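Local coordinates for hypothetical protein HI1011 (Haemophilus influenzae, PDB 1YZY) that catalyses the ATP-dependent phosphorylation of 3-oxo-tetronate to 3-oxo-tetronate 4-phosphate, as a member of the four-carbon acid sugar kinase family, at residues L365-F370 with A385-I390. Sequence-based numbering, arbitrary orientation.
Sequences LGFTGF and AVEEDI
Phe367 and Ala385 meet where the link from helix 355-365 to strand 369-375 packs against the loop joining antiparallel strands 380-385 and 391-395 in the nucleotide-binding C-terminal domain, a compact example of one aromatic ring packed between a helix end and a loop. Gly366, the first residue after the helix to leave helical angles, has positive phi and turns the chain aside. CB of Leu365 lies above one face of the Phe367 ring and CB of Ala385 above the opposite one, each displaced toward the rim; the Ala385 methyl makes a CH-pi contact, with CB 3.6 Å from the ring centroid and 15° off its normal. CZ of Phe367 rests 3.8 Å from CB of Ile390. At the ring edge, in its plane, comes OE2 of Glu388, its carboxylate turned 88° from the ring; that oxygen is also held in a salt bridge with Lys343 of helix 324-345. Thr368 then holds Glu387, gripping OE2 twice: Thr368 N reaches its syn lone pair at 2.8 Å, and Thr368 OG1 donates to it at 2.7 Å from above the carboxylate plane, while Glu387 OE1 is buried without a partner. The Thr368 backbone hydrogen-bonds with that of Asn30 on strand 26-30. Further on, the carbonyl of Gly369 receives a weak bond from Val386 N, and both methyls of Val386 lie 3.8 Å from that O. Phe370 and Ala385 form a non-hydrogen-bonded antiparallel pair with diverging side chains, linking strands 369-375 and 380-385. The Phe370 ring reaches Leu392 on strand 391-395, and its CD1 lies 3.9 Å from Ala385 CA.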
# COMPACT_ATOMS: atom_id res chain seq x y z
N LEU A 365 12.79 7.88 -12.49
CA LEU A 365 13.97 7.22 -11.93
C LEU A 365 14.02 5.73 -12.28
O LEU A 365 15.06 5.09 -12.16
CB LEU A 365 14.04 7.45 -10.42
CG LEU A 365 13.96 8.92 -9.96
CD1 LEU A 365 14.18 9.01 -8.47
CD2 LEU A 365 14.97 9.79 -10.71
N GLY A 366 12.88 5.19 -12.71
CA GLY A 366 12.79 3.80 -13.13
C GLY A 366 12.70 2.70 -12.08
O GLY A 366 13.02 1.55 -12.37
N PHE A 367 12.23 3.04 -10.89
CA PHE A 367 12.11 2.06 -9.80
C PHE A 367 10.86 1.18 -9.91
O PHE A 367 9.76 1.68 -10.14
CB PHE A 367 12.15 2.79 -8.46
CG PHE A 367 13.36 3.65 -8.28
CD1 PHE A 367 14.61 3.22 -8.73
CD2 PHE A 367 13.26 4.89 -7.66
CE1 PHE A 367 15.74 4.01 -8.56
CE2 PHE A 367 14.39 5.69 -7.49
CZ PHE A 367 15.63 5.25 -7.94
N THR A 368 11.06 -0.12 -9.74
CA THR A 368 10.00 -1.11 -9.86
C THR A 368 9.49 -1.67 -8.54
O THR A 368 8.50 -2.41 -8.50
CB THR A 368 10.48 -2.30 -10.72
OG1 THR A 368 11.61 -2.91 -10.08
CG2 THR A 368 10.88 -1.84 -12.12
N GLY A 369 10.21 -1.37 -7.47
CA GLY A 369 9.84 -1.87 -6.16
C GLY A 369 10.65 -1.15 -5.11
O GLY A 369 11.61 -0.45 -5.43
N PHE A 370 10.29 -1.35 -3.84
CA PHE A 370 10.99 -0.68 -2.76
C PHE A 370 11.03 -1.52 -1.49
O PHE A 370 10.24 -2.45 -1.32
CB PHE A 370 10.26 0.62 -2.41
CG PHE A 370 10.04 1.53 -3.58
CD1 PHE A 370 11.01 2.47 -3.93
CD2 PHE A 370 8.88 1.45 -4.33
CE1 PHE A 370 10.82 3.32 -5.02
CE2 PHE A 370 8.67 2.28 -5.43
CZ PHE A 370 9.65 3.22 -5.78
N ALA A 385 14.84 2.07 -3.05
CA ALA A 385 14.72 1.32 -4.28
C ALA A 385 15.43 -0.01 -4.18
O ALA A 385 16.38 -0.15 -3.42
CB ALA A 385 15.29 2.14 -5.43
N VAL A 386 14.93 -1.01 -4.89
CA VAL A 386 15.57 -2.32 -4.90
C VAL A 386 16.77 -2.30 -5.86
O VAL A 386 17.76 -3.02 -5.66
CB VAL A 386 14.58 -3.45 -5.30
CG1 VAL A 386 13.50 -3.58 -4.25
CG2 VAL A 386 13.96 -3.17 -6.66
N GLU A 387 16.69 -1.45 -6.88
CA GLU A 387 17.72 -1.29 -7.92
C GLU A 387 19.02 -0.62 -7.47
O GLU A 387 20.09 -0.94 -7.98
CB GLU A 387 17.16 -0.51 -9.11
CG GLU A 387 16.03 -1.20 -9.85
CD GLU A 387 14.65 -0.90 -9.30
OE1 GLU A 387 14.51 -0.42 -8.15
OE2 GLU A 387 13.67 -1.14 -10.03
N GLU A 388 18.91 0.35 -6.56
CA GLU A 388 20.07 1.08 -6.06
C GLU A 388 19.78 1.84 -4.76
O GLU A 388 18.63 2.11 -4.45
CB GLU A 388 20.59 2.05 -7.13
CG GLU A 388 19.54 3.00 -7.70
CD GLU A 388 20.07 3.83 -8.87
OE1 GLU A 388 21.27 4.16 -8.88
OE2 GLU A 388 19.27 4.15 -9.78
N ASP A 389 20.83 2.23 -4.06
CA ASP A 389 20.72 2.95 -2.79
C ASP A 389 20.10 4.33 -2.85
O ASP A 389 20.75 5.33 -2.51
CB ASP A 389 22.10 3.05 -2.12
CG ASP A 389 22.63 1.70 -1.64
OD1 ASP A 389 21.86 0.72 -1.60
OD2 ASP A 389 23.84 1.64 -1.30
N ILE A 390 18.84 4.40 -3.25
CA ILE A 390 18.12 5.67 -3.33
C ILE A 390 16.91 5.59 -2.42
O ILE A 390 16.14 4.63 -2.50
CB ILE A 390 17.65 5.97 -4.78
CG1 ILE A 390 18.85 6.00 -5.75
CG2 ILE A 390 16.87 7.27 -4.84
CD1 ILE A 390 19.85 7.12 -5.50